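Local atomic coordinates of nitrite reductase (Hyphomicrobium denitrificans, PDB entry 2DV6), a protein that probably reduces nitrite to nitric oxide with electrons from cytochrome c, as a copper-containing enzyme of denitrification. Residues T30-I35 with I43-D48; N68-E73 with N95-F100; Q287-F292 with G346-I351; E369-V374 with T399-K404. All coordinates share one frame; numbering follows the deposited sequence.

Contact 1 (T30-I35 with I43-D48); sequences TLRTGI and IGVGGD
The guanidinium of R32 lies over the side chain of I43, whose CG2 sits 3.5 Å above one face, toward the rim. At the edge CG2 of V45 comes near the plane, and a water lies in it. That water accepts from NH2 of R32 at 2.7 Å and donates to the carbonyl O of G44, tying the tip to the facing strand. CG of R32 stands between its own backbone N and carbonyl carbon (chi1 64°), and the chain runs extended past V45, which brings the tip over I43. Beside it on the same face, CG2 of T30 meets CB of V45 at 3.8 Å, while OG1 of T30 is taken by ND2 of N68.

The two strands form an antiparallel beta hairpin at the edge of the N-terminal cupredoxin sheet. R32 and I43 form a hydrogen-bonded pair, N of I43 meeting O of R32 at 2.7 Å. Glycine suits position 34, near the copper ligand H77, since a CB there would press on CD1 of I43. L31 turns to the other face and touches P55 and V67.

The methylenes and guanidinium face of R32 lie against methyls while NH2 donates at the edge, so within this contact the cation probably relies on dispersion and the water held by G44.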
loop_
_atom_site.group_PDB
_atom_site.type_symbol
_atom_site.label_atom_id
_atom_site.label_comp_id
_atom_site.label_asym_id
_atom_site.label_seq_id
_atom_site.Cartn_x
_atom_site.Cartn_y
_atom_site.Cartn_z
ATOM N N THR A 30 17.170 18.393 10.215
ATOM C CA THR A 30 17.097 17.124 9.485
ATOM C C THR A 30 16.660 17.345 8.036
ATOM O O THR A 30 15.708 18.062 7.804
ATOM C CB THR A 30 16.180 16.096 10.225
ATOM O OG1 THR A 30 16.725 15.884 11.526
ATOM C CG2 THR A 30 16.102 14.759 9.465
ATOM N N LEU A 31 17.407 16.756 7.096
ATOM C CA LEU A 31 17.167 16.843 5.667
ATOM C C LEU A 31 17.014 15.426 5.143
ATOM O O LEU A 31 17.849 14.549 5.404
ATOM C CB LEU A 31 18.370 17.517 4.943
ATOM C CG LEU A 31 18.746 18.948 5.379
ATOM C CD1 LEU A 31 20.027 19.526 4.682
ATOM C CD2 LEU A 31 17.586 19.887 5.174
ATOM N N ARG A 32 15.949 15.188 4.405
ATOM C CA ARG A 32 15.833 13.951 3.673
ATOM C C ARG A 32 15.969 14.290 2.197
ATOM O O ARG A 32 15.641 15.384 1.790
ATOM C CB ARG A 32 14.508 13.232 3.969
ATOM C CG ARG A 32 13.242 13.959 3.533
ATOM C CD ARG A 32 11.960 13.147 3.902
ATOM N NE ARG A 32 10.779 14.015 3.889
ATOM C CZ ARG A 32 9.928 14.134 2.867
ATOM N NH1 ARG A 32 10.095 13.421 1.753
ATOM N NH2 ARG A 32 8.896 14.979 2.966
ATOM N N THR A 33 16.516 13.380 1.412
ATOM C CA THR A 33 16.663 13.646 -0.016
ATOM C C THR A 33 15.393 13.137 -0.736
ATOM O O THR A 33 14.742 12.199 -0.274
ATOM C CB THR A 33 17.946 12.988 -0.588
ATOM O OG1 THR A 33 17.787 11.562 -0.600
ATOM C CG2 THR A 33 19.210 13.358 0.242
ATOM N N GLY A 34 15.036 13.763 -1.842
ATOM C CA GLY A 34 13.912 13.289 -2.622
ATOM C C GLY A 34 13.689 14.053 -3.910
ATOM O O GLY A 34 14.499 14.883 -4.303
ATOM N N ILE A 35 12.611 13.709 -4.597
ATOM C CA ILE A 35 12.186 14.390 -5.798
ATOM C C ILE A 35 10.981 15.197 -5.389
ATOM O O ILE A 35 9.987 14.645 -4.893
ATOM C CB ILE A 35 11.754 13.424 -6.914
ATOM C CG1 ILE A 35 12.818 12.335 -7.193
ATOM C CG2 ILE A 35 11.383 14.205 -8.169
ATOM C CD1 ILE A 35 14.216 12.830 -7.602
ATOM N N ILE A 43 14.711 17.924 1.446
ATOM C CA ILE A 43 13.435 18.343 2.021
ATOM C C ILE A 43 13.624 18.403 3.513
ATOM O O ILE A 43 14.200 17.467 4.105
ATOM C CB ILE A 43 12.308 17.372 1.636
ATOM C CG1 ILE A 43 12.255 17.279 0.113
ATOM C CG2 ILE A 43 10.954 17.842 2.202
ATOM C CD1 ILE A 43 11.738 15.986 -0.440
ATOM N N GLY A 44 13.162 19.487 4.126
ATOM C CA GLY A 44 13.295 19.624 5.576
ATOM C C GLY A 44 12.359 18.674 6.315
ATOM O O GLY A 44 11.270 18.361 5.825
ATOM N N VAL A 45 12.801 18.207 7.489
ATOM C CA VAL A 45 11.992 17.386 8.383
ATOM C C VAL A 45 11.864 18.043 9.754
ATOM O O VAL A 45 12.863 18.151 10.468
ATOM C CB VAL A 45 12.627 15.987 8.582
ATOM C CG1 VAL A 45 11.713 15.105 9.459
ATOM C CG2 VAL A 45 12.913 15.332 7.232
ATOM N N GLY A 46 10.649 18.453 10.144
ATOM C CA GLY A 46 10.445 19.041 11.470
ATOM C C GLY A 46 10.968 20.477 11.612
ATOM O O GLY A 46 11.375 21.120 10.626
ATOM N N GLY A 47 10.942 21.001 12.837
ATOM C CA GLY A 47 11.431 22.354 13.122
ATOM C C GLY A 47 10.725 23.413 12.303
ATOM O O GLY A 47 9.563 23.242 11.905
ATOM N N ASP A 48 11.436 24.511 12.046
ATOM C CA ASP A 48 10.949 25.576 11.172
ATOM C C ASP A 48 11.034 25.215 9.655
ATOM O O ASP A 48 10.574 25.982 8.809
ATOM C CB ASP A 48 11.648 26.942 11.524
ATOM C CG ASP A 48 13.242 26.856 11.578
ATOM O OD1 ASP A 48 13.859 25.840 11.151
ATOM O OD2 ASP A 48 13.890 27.833 12.063
HETATM O O HOH W 1 15.007 19.897 11.163
HETATM O O HOH W 2 9.562 16.188 5.277
#

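Contact 2 (N68-E73 with N95-F100); sequences NLVNGE and NASSTF
N68 and T99 lie side by side, their side chains pointing the same way from neighbouring strands. OG1 of T99 gives its proton to OD1 of N68 at 2.8 Å, arriving from above the carbonyl plane, 40° out of it. The same OD1 receives NE2 of Q66, and ND2 of N68 reaches OG1 of T30, so one asparagine links three strand side chains as both acceptor and donor. An alanine here would probably leave the T99 and T30 hydroxyls without this partner and free to turn.

V70 and S97 share that face. CG1 of V70 is anti to the backbone N (chi1 -179°), and both its methyls bracket OG of S97, CG2 being 3.8 Å away. That hydroxyl itself bonds back to O of N95 at 2.7 Å and also meets the backbone N of Y315 of a neighbouring subunit.

The strands are antiparallel neighbours in the sheet of a cupredoxin domain, with 97-103 outermost within the chain. L69 and S98, a hydrogen-bonded pair, turn to the opposite face, where the L69 side chain is about 7 Å from the copper ion and OG of S98 meets N of A89.

Past the strand end the pairing continues: N of N71 binds O of A96 at 2.9 Å, and N of N95 binds O of N71 at 2.7 Å. CB of N71 rests 3.4 Å from O of A96, while its amide serves A75 and G74, in the loop leading to the copper ligand H77. A water joins O of N71 to OD1 of N95.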
loop_
_atom_site.group_PDB
_atom_site.type_symbol
_atom_site.label_atom_id
_atom_site.label_comp_id
_atom_site.label_asym_id
_atom_site.label_seq_id
_atom_site.Cartn_x
_atom_site.Cartn_y
_atom_site.Cartn_z
ATOM N N ASN A 68 21.451 16.419 9.999
ATOM C CA ASN A 68 21.178 14.988 9.866
ATOM C C ASN A 68 20.686 14.732 8.438
ATOM O O ASN A 68 19.627 15.195 8.054
ATOM C CB ASN A 68 20.063 14.535 10.806
ATOM C CG ASN A 68 20.338 14.826 12.265
ATOM O OD1 ASN A 68 21.493 14.785 12.749
ATOM N ND2 ASN A 68 19.247 15.063 13.005
ATOM N N LEU A 69 21.420 13.959 7.667
ATOM C CA LEU A 69 21.031 13.711 6.300
ATOM C C LEU A 69 20.503 12.289 6.226
ATOM O O LEU A 69 21.212 11.353 6.615
ATOM C CB LEU A 69 22.269 13.838 5.408
ATOM C CG LEU A 69 22.210 13.952 3.877
ATOM C CD1 LEU A 69 23.107 12.930 3.159
ATOM C CD2 LEU A 69 20.837 14.162 3.223
ATOM N N VAL A 70 19.279 12.132 5.723
ATOM C CA VAL A 70 18.708 10.802 5.484
ATOM C C VAL A 70 18.382 10.658 4.003
ATOM O O VAL A 70 17.734 11.512 3.415
ATOM C CB VAL A 70 17.394 10.586 6.332
ATOM C CG1 VAL A 70 16.797 9.181 6.109
ATOM C CG2 VAL A 70 17.655 10.891 7.816
ATOM N N ASN A 71 18.814 9.555 3.417
ATOM C CA ASN A 71 18.601 9.264 2.027
ATOM C C ASN A 71 17.141 8.810 1.849
ATOM O O ASN A 71 16.683 7.843 2.501
ATOM C CB ASN A 71 19.623 8.182 1.607
ATOM C CG ASN A 71 19.568 7.851 0.144
ATOM O OD1 ASN A 71 18.487 7.756 -0.440
ATOM N ND2 ASN A 71 20.743 7.627 -0.458
ATOM N N GLY A 72 16.414 9.533 1.001
ATOM C CA GLY A 72 14.990 9.288 0.791
ATOM C C GLY A 72 14.701 8.361 -0.371
ATOM O O GLY A 72 13.819 7.520 -0.292
ATOM N N GLU A 73 15.455 8.456 -1.455
ATOM C CA GLU A 73 15.039 7.725 -2.647
ATOM C C GLU A 73 16.034 6.693 -3.169
ATOM O O GLU A 73 15.672 5.915 -4.022
ATOM C CB GLU A 73 14.598 8.708 -3.747
ATOM C CG GLU A 73 15.745 9.303 -4.579
ATOM C CD GLU A 73 16.801 9.992 -3.740
ATOM O OE1 GLU A 73 16.471 10.908 -2.965
ATOM O OE2 GLU A 73 17.960 9.579 -3.846
ATOM N N ASN A 95 17.290 5.323 3.317
ATOM C CA ASN A 95 17.379 5.299 4.786
ATOM C C ASN A 95 18.810 5.454 5.310
ATOM O O ASN A 95 18.993 5.806 6.494
ATOM C CB ASN A 95 16.717 4.064 5.469
ATOM C CG ASN A 95 15.206 3.923 5.170
ATOM O OD1 ASN A 95 14.536 4.864 4.797
ATOM N ND2 ASN A 95 14.677 2.724 5.382
ATOM N N ALA A 96 19.812 5.186 4.466
ATOM C CA ALA A 96 21.237 5.433 4.845
ATOM C C ALA A 96 21.384 6.878 5.331
ATOM O O ALA A 96 20.773 7.814 4.769
ATOM C CB ALA A 96 22.185 5.159 3.668
ATOM N N SER A 97 22.128 7.066 6.416
ATOM C CA SER A 97 22.100 8.359 7.068
ATOM C C SER A 97 23.500 8.779 7.458
ATOM O O SER A 97 24.357 7.935 7.685
ATOM C CB SER A 97 21.239 8.310 8.331
ATOM O OG SER A 97 19.941 7.835 8.058
ATOM N N SER A 98 23.721 10.089 7.517
ATOM C CA SER A 98 24.956 10.591 8.031
ATOM C C SER A 98 24.628 11.870 8.737
ATOM O O SER A 98 23.847 12.719 8.264
ATOM C CB SER A 98 25.983 10.899 6.935
ATOM O OG SER A 98 27.122 11.537 7.540
ATOM N N THR A 99 25.315 12.042 9.830
ATOM C CA THR A 99 25.078 13.122 10.749
ATOM C C THR A 99 26.450 13.896 10.874
ATOM O O THR A 99 27.537 13.269 10.857
ATOM C CB THR A 99 24.618 12.336 11.993
ATOM O OG1 THR A 99 23.242 12.620 12.360
ATOM C CG2 THR A 99 25.596 12.313 13.034
ATOM N N PHE A 100 26.427 15.233 10.948
ATOM C CA PHE A 100 27.679 16.013 11.120
ATOM C C PHE A 100 27.352 17.363 11.718
ATOM O O PHE A 100 26.187 17.728 11.800
ATOM C CB PHE A 100 28.469 16.176 9.794
ATOM C CG PHE A 100 27.849 17.167 8.803
ATOM C CD1 PHE A 100 26.702 16.844 8.087
ATOM C CD2 PHE A 100 28.445 18.418 8.570
ATOM C CE1 PHE A 100 26.140 17.761 7.151
ATOM C CE2 PHE A 100 27.902 19.311 7.680
ATOM C CZ PHE A 100 26.722 18.982 6.963
HETATM O O HOH W 3 14.350 7.230 3.767
#

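Contact 3 (Q287-F292 with G346-I351); sequences QVDREF and GETVRI
E291 and R350 form a side-on salt bridge: NH1 of R350 meets OE2 of E291 at 2.9 Å and NE meets the same oxygen at 3.2 Å. That oxygen lies in the guanidinium plane, approached on its anti side, the two planes standing 61° apart. The R350 chain leaves with CG anti to the backbone N (chi1 160°) and bends at chi2 and chi3, setting NE and NH1 beside E291. OE1 of E291 is left to R198, and NH2 of R350 reaches O of P286. An alanine in place of R350 would probably leave OE2 of E291 without its double donor and open a gap beside V288.

A second salt bridge runs from NH1 of R290 to OE1 of E347 at 2.6 Å, planes 29° apart. At the start of the pairing, D289 uses the anti lone pair of OD2 to accept N of T348 at 2.8 Å.

CG2 of V288 sits over the rim of one guanidinium face of R350, 3.8 Å above the plane, and presses tightly on CG2 of T348. On the other side of the sheet CG1 of V349 comes to the edge of the F292 ring, 3.9 Å from CE1, as suits the interior.

R290, E291 and F292 pair in parallel with V349, R350 and I351. Such pairing of 290-299 with 348-357 is typical of the cupredoxin Greek-key sandwich.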
loop_
_atom_site.group_PDB
_atom_site.type_symbol
_atom_site.label_atom_id
_atom_site.label_comp_id
_atom_site.label_asym_id
_atom_site.label_seq_id
_atom_site.Cartn_x
_atom_site.Cartn_y
_atom_site.Cartn_z
ATOM N N GLN A 287 25.586 18.335 55.207
ATOM C CA GLN A 287 25.398 19.714 54.801
ATOM C C GLN A 287 26.177 19.972 53.536
ATOM O O GLN A 287 27.287 19.483 53.343
ATOM C CB GLN A 287 25.858 20.669 55.897
ATOM C CG GLN A 287 25.093 20.465 57.216
ATOM C CD GLN A 287 24.196 21.649 57.598
ATOM O OE1 GLN A 287 24.212 22.089 58.765
ATOM N NE2 GLN A 287 23.414 22.173 56.621
ATOM N N VAL A 288 25.600 20.793 52.691
ATOM C CA VAL A 288 26.096 20.950 51.360
ATOM C C VAL A 288 25.860 22.433 51.101
ATOM O O VAL A 288 25.051 23.034 51.786
ATOM C CB VAL A 288 25.236 19.955 50.514
ATOM C CG1 VAL A 288 24.353 20.612 49.481
ATOM C CG2 VAL A 288 26.047 18.701 50.091
ATOM N N ASP A 289 26.561 23.030 50.147
ATOM C CA ASP A 289 26.374 24.441 49.797
ATOM C C ASP A 289 25.086 24.751 49.007
ATOM O O ASP A 289 24.474 25.824 49.156
ATOM C CB ASP A 289 27.600 24.924 49.022
ATOM C CG ASP A 289 28.865 24.861 49.861
ATOM O OD1 ASP A 289 28.846 25.483 50.937
ATOM O OD2 ASP A 289 29.862 24.176 49.501
ATOM N N ARG A 290 24.672 23.815 48.155
ATOM C CA ARG A 290 23.553 24.063 47.226
ATOM C C ARG A 290 22.889 22.735 46.866
ATOM O O ARG A 290 23.569 21.723 46.740
ATOM C CB ARG A 290 24.130 24.619 45.952
ATOM C CG ARG A 290 23.362 25.681 45.270
ATOM C CD ARG A 290 24.389 26.516 44.527
ATOM N NE ARG A 290 23.921 27.865 44.308
ATOM C CZ ARG A 290 24.324 28.924 44.992
ATOM N NH1 ARG A 290 25.245 28.815 45.938
ATOM N NH2 ARG A 290 23.815 30.104 44.699
ATOM N N GLU A 291 21.565 22.764 46.709
ATOM C CA GLU A 291 20.796 21.584 46.389
ATOM C C GLU A 291 19.935 21.902 45.189
ATOM O O GLU A 291 19.452 23.039 45.031
ATOM C CB GLU A 291 19.893 21.168 47.546
ATOM C CG GLU A 291 20.630 20.813 48.822
ATOM C CD GLU A 291 19.657 20.444 49.932
ATOM O OE1 GLU A 291 18.658 21.177 50.102
ATOM O OE2 GLU A 291 19.873 19.408 50.609
ATOM N N PHE A 292 19.737 20.889 44.346
ATOM C CA PHE A 292 18.904 21.039 43.158
ATOM C C PHE A 292 17.837 19.927 43.058
ATOM O O PHE A 292 17.975 18.861 43.636
ATOM C CB PHE A 292 19.783 21.060 41.934
ATOM C CG PHE A 292 20.766 22.229 41.894
ATOM C CD1 PHE A 292 22.116 22.025 42.197
ATOM C CD2 PHE A 292 20.339 23.497 41.520
ATOM C CE1 PHE A 292 23.042 23.067 42.133
ATOM C CE2 PHE A 292 21.260 24.582 41.468
ATOM C CZ PHE A 292 22.618 24.349 41.763
ATOM N N GLY A 346 34.266 25.592 44.023
ATOM C CA GLY A 346 34.444 25.209 45.424
ATOM C C GLY A 346 33.193 24.798 46.201
ATOM O O GLY A 346 33.302 24.274 47.303
ATOM N N GLU A 347 32.004 25.032 45.660
ATOM C CA GLU A 347 30.782 24.558 46.328
ATOM C C GLU A 347 30.598 23.045 46.234
ATOM O O GLU A 347 30.925 22.408 45.222
ATOM C CB GLU A 347 29.535 25.273 45.807
ATOM C CG GLU A 347 29.443 26.723 46.260
ATOM C CD GLU A 347 28.155 27.390 45.833
ATOM O OE1 GLU A 347 27.763 28.372 46.491
ATOM O OE2 GLU A 347 27.521 26.954 44.837
ATOM N N THR A 348 30.141 22.473 47.333
ATOM C CA THR A 348 29.634 21.131 47.337
ATOM C C THR A 348 28.146 21.257 47.024
ATOM O O THR A 348 27.419 22.033 47.671
ATOM C CB THR A 348 29.892 20.416 48.679
ATOM O OG1 THR A 348 31.301 20.203 48.812
ATOM C CG2 THR A 348 29.231 19.039 48.702
ATOM N N VAL A 349 27.725 20.482 46.030
ATOM C CA VAL A 349 26.406 20.551 45.443
ATOM C C VAL A 349 25.687 19.191 45.570
ATOM O O VAL A 349 26.306 18.130 45.560
ATOM C CB VAL A 349 26.562 21.024 43.988
ATOM C CG1 VAL A 349 25.631 20.370 43.066
ATOM C CG2 VAL A 349 26.495 22.560 43.914
ATOM N N ARG A 350 24.374 19.236 45.720
ATOM C CA ARG A 350 23.582 18.016 45.845
ATOM C C ARG A 350 22.463 18.107 44.812
ATOM O O ARG A 350 21.822 19.134 44.705
ATOM C CB ARG A 350 23.002 17.913 47.254
ATOM C CG ARG A 350 21.787 16.970 47.399
ATOM C CD ARG A 350 21.996 16.176 48.632
ATOM N NE ARG A 350 21.716 16.998 49.759
ATOM C CZ ARG A 350 22.368 16.983 50.908
ATOM N NH1 ARG A 350 21.926 17.807 51.826
ATOM N NH2 ARG A 350 23.403 16.157 51.142
ATOM N N ILE A 351 22.258 17.048 44.039
ATOM C CA ILE A 351 21.091 16.976 43.133
ATOM C C ILE A 351 20.200 15.839 43.648
ATOM O O ILE A 351 20.667 14.703 43.833
ATOM C CB ILE A 351 21.497 16.749 41.661
ATOM C CG1 ILE A 351 22.428 17.868 41.161
ATOM C CG2 ILE A 351 20.235 16.612 40.719
ATOM C CD1 ILE A 351 23.041 17.606 39.763
HETATM O O HOH W 4 32.662 22.664 49.282
#

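Contact 4 (E369-V374 with T399-K404); sequences EIFDHV and TIVDFK. With K (potassium ion), chain J.
E369 and K404 meet through a potassium ion. E369 grips it with both carboxylate oxygens, OE1 at 2.6 Å and OE2 at 2.5 Å, and K404 supplies its carbonyl O at 2.4 Å, while D406 and three waters are the other ligands. The E369 chain bends at chi2 (-65°), which turns its carboxylate to the ion. K404 coordinates by its backbone, so its extended side chain can lead away from the cation.

Hydrogen bonds steady this site. N of I370 donates to OE2 of E369, and one metal-bound water donates to O of I370 and OD1 of D372. The other oxygen of D372, OD2, takes N of K404 at 2.8 Å from above the carboxylate plane. D372 and H373 together face D402 in a classic beta bulge: N of H373 binds O of D402 at 3.1 Å, N of D372 adds a weak bond to the same oxygen, and N of D402 returns to O of H373.

Apolar contacts join V401, F371, V374 and F403, with V374 and V401 on one face of the sheet. CG1 of V401 stands over the centre of the F371 ring, a CH-pi contact 4.0 Å from the centroid, and also touches CG2 of V374. The F371 edge points to the face of F403 in an offset edge-to-face pair, planes at 60°. CG of E369 adds a contact at CD1 of F403.

I370 packs on H224, a copper ligand of a neighbouring subunit. The potassium probably offsets the negative charge of E369 and D406, allowing two carboxylates to gather beside this interface.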
loop_
_atom_site.group_PDB
_atom_site.type_symbol
_atom_site.label_atom_id
_atom_site.label_comp_id
_atom_site.label_asym_id
_atom_site.label_seq_id
_atom_site.Cartn_x
_atom_site.Cartn_y
_atom_site.Cartn_z
ATOM N N GLU A 369 32.058 16.274 35.435
ATOM C CA GLU A 369 32.175 16.106 36.876
ATOM C C GLU A 369 31.986 14.638 37.266
ATOM O O GLU A 369 31.651 13.813 36.416
ATOM C CB GLU A 369 31.167 17.016 37.617
ATOM C CG GLU A 369 31.779 18.256 38.233
ATOM C CD GLU A 369 32.778 17.932 39.345
ATOM O OE1 GLU A 369 33.496 18.849 39.812
ATOM O OE2 GLU A 369 32.886 16.757 39.773
ATOM N N ILE A 370 32.221 14.319 38.546
ATOM C CA ILE A 370 32.178 12.953 39.080
ATOM C C ILE A 370 31.392 13.007 40.402
ATOM O O ILE A 370 31.564 13.940 41.179
ATOM C CB ILE A 370 33.606 12.401 39.353
ATOM C CG1 ILE A 370 34.471 12.521 38.091
ATOM C CG2 ILE A 370 33.554 10.936 39.895
ATOM C CD1 ILE A 370 35.957 12.231 38.274
ATOM N N PHE A 371 30.484 12.066 40.626
ATOM C CA PHE A 371 29.769 12.040 41.893
ATOM C C PHE A 371 30.661 11.544 43.032
ATOM O O PHE A 371 31.162 10.432 42.988
ATOM C CB PHE A 371 28.502 11.186 41.790
ATOM C CG PHE A 371 27.617 11.544 40.600
ATOM C CD1 PHE A 371 27.186 10.557 39.722
ATOM C CD2 PHE A 371 27.179 12.867 40.404
ATOM C CE1 PHE A 371 26.348 10.893 38.632
ATOM C CE2 PHE A 371 26.355 13.200 39.342
ATOM C CZ PHE A 371 25.933 12.218 38.455
ATOM N N ASP A 372 30.856 12.399 44.037
ATOM C CA ASP A 372 31.610 12.055 45.226
ATOM C C ASP A 372 30.808 11.008 45.987
ATOM O O ASP A 372 31.373 10.011 46.397
ATOM C CB ASP A 372 31.856 13.290 46.097
ATOM C CG ASP A 372 32.853 14.308 45.453
ATOM O OD1 ASP A 372 33.707 13.907 44.615
ATOM O OD2 ASP A 372 32.765 15.523 45.795
ATOM N N HIS A 373 29.495 11.230 46.133
ATOM C CA HIS A 373 28.601 10.286 46.824
ATOM C C HIS A 373 27.345 10.031 46.021
ATOM O O HIS A 373 26.706 10.968 45.514
ATOM C CB HIS A 373 28.210 10.768 48.243
ATOM C CG HIS A 373 29.395 11.014 49.125
ATOM N ND1 HIS A 373 30.090 9.991 49.748
ATOM C CD2 HIS A 373 30.069 12.154 49.415
ATOM C CE1 HIS A 373 31.101 10.503 50.432
ATOM N NE2 HIS A 373 31.127 11.809 50.226
ATOM N N VAL A 374 26.991 8.747 45.933
ATOM C CA VAL A 374 25.757 8.322 45.293
ATOM C C VAL A 374 24.967 7.516 46.304
ATOM O O VAL A 374 25.472 6.505 46.857
ATOM C CB VAL A 374 26.049 7.451 44.031
ATOM C CG1 VAL A 374 24.764 6.786 43.546
ATOM C CG2 VAL A 374 26.678 8.304 42.954
ATOM N N THR A 399 17.451 9.112 43.422
ATOM C CA THR A 399 18.714 9.096 44.192
ATOM C C THR A 399 19.112 10.497 44.603
ATOM O O THR A 399 18.526 11.475 44.204
ATOM C CB THR A 399 19.755 8.400 43.313
ATOM O OG1 THR A 399 21.023 7.967 43.880
ATOM C CG2 THR A 399 19.902 9.020 41.925
ATOM N N ILE A 400 20.219 10.539 45.315
ATOM C CA ILE A 400 20.869 11.747 45.738
ATOM C C ILE A 400 22.310 11.612 45.266
ATOM O O ILE A 400 22.947 10.557 45.459
ATOM C CB ILE A 400 20.814 11.864 47.278
ATOM C CG1 ILE A 400 19.368 12.083 47.730
ATOM C CG2 ILE A 400 21.708 13.041 47.768
ATOM C CD1 ILE A 400 19.140 11.923 49.251
ATOM N N VAL A 401 22.799 12.636 44.580
ATOM C CA VAL A 401 24.230 12.695 44.243
ATOM C C VAL A 401 24.788 13.990 44.825
ATOM O O VAL A 401 24.094 15.024 44.799
ATOM C CB VAL A 401 24.494 12.540 42.716
ATOM C CG1 VAL A 401 23.962 11.158 42.204
ATOM C CG2 VAL A 401 23.891 13.688 41.922
ATOM N N ASP A 402 25.985 13.917 45.407
ATOM C CA ASP A 402 26.696 15.090 45.967
ATOM C C ASP A 402 28.044 15.119 45.269
ATOM O O ASP A 402 28.646 14.067 45.064
ATOM C CB ASP A 402 27.015 14.950 47.477
ATOM C CG ASP A 402 25.772 14.925 48.374
ATOM O OD1 ASP A 402 25.907 14.548 49.572
ATOM O OD2 ASP A 402 24.653 15.251 47.895
ATOM N N PHE A 403 28.538 16.318 44.959
ATOM C CA PHE A 403 29.889 16.479 44.473
ATOM C C PHE A 403 30.381 17.904 44.699
ATOM O O PHE A 403 29.622 18.873 44.625
ATOM C CB PHE A 403 29.993 16.130 42.991
ATOM C CG PHE A 403 28.955 16.781 42.142
ATOM C CD1 PHE A 403 29.287 17.853 41.328
ATOM C CD2 PHE A 403 27.631 16.294 42.124
ATOM C CE1 PHE A 403 28.348 18.447 40.516
ATOM C CE2 PHE A 403 26.678 16.868 41.319
ATOM C CZ PHE A 403 27.036 17.952 40.501
ATOM N N LYS A 404 31.671 18.001 44.986
ATOM C CA LYS A 404 32.339 19.284 45.053
ATOM C C LYS A 404 32.695 19.734 43.645
ATOM O O LYS A 404 33.253 18.968 42.857
ATOM C CB LYS A 404 33.595 19.199 45.939
ATOM C CG LYS A 404 34.367 20.511 45.934
ATOM C CD LYS A 404 35.465 20.530 46.952
ATOM C CE LYS A 404 36.374 21.746 46.709
ATOM N NZ LYS A 404 36.997 22.177 47.991
HETATM K K K J . 34.477 17.327 41.650
HETATM O O HOH W 5 33.455 15.265 42.313
HETATM O O HOH W 6 35.880 15.802 40.283
HETATM O O HOH W 7 35.694 16.920 43.573
#

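Overall arrangement
Along the chain the contacts follow in series, 1 to 4, and form two clusters. Contacts 1 and 2, with centres about 10 Å apart, share the four-stranded sheet of the N-terminal cupredoxin domain: strand 27-36 is flanked by 39-45 and 64-70, and 97-103 follows. Contacts 3 and 4, about 9 Å apart, share a six-stranded sheet near the C-terminus, where 348-357 lies between 290-299 and 397-404. The clusters are about 39 to 44 Å apart between centres. Contacts 2 and 4 both touch the same neighbouring subunit, so both sheets take part in the hexamer: one in the domain with its own copper, the other beside an intersubunit copper ligand.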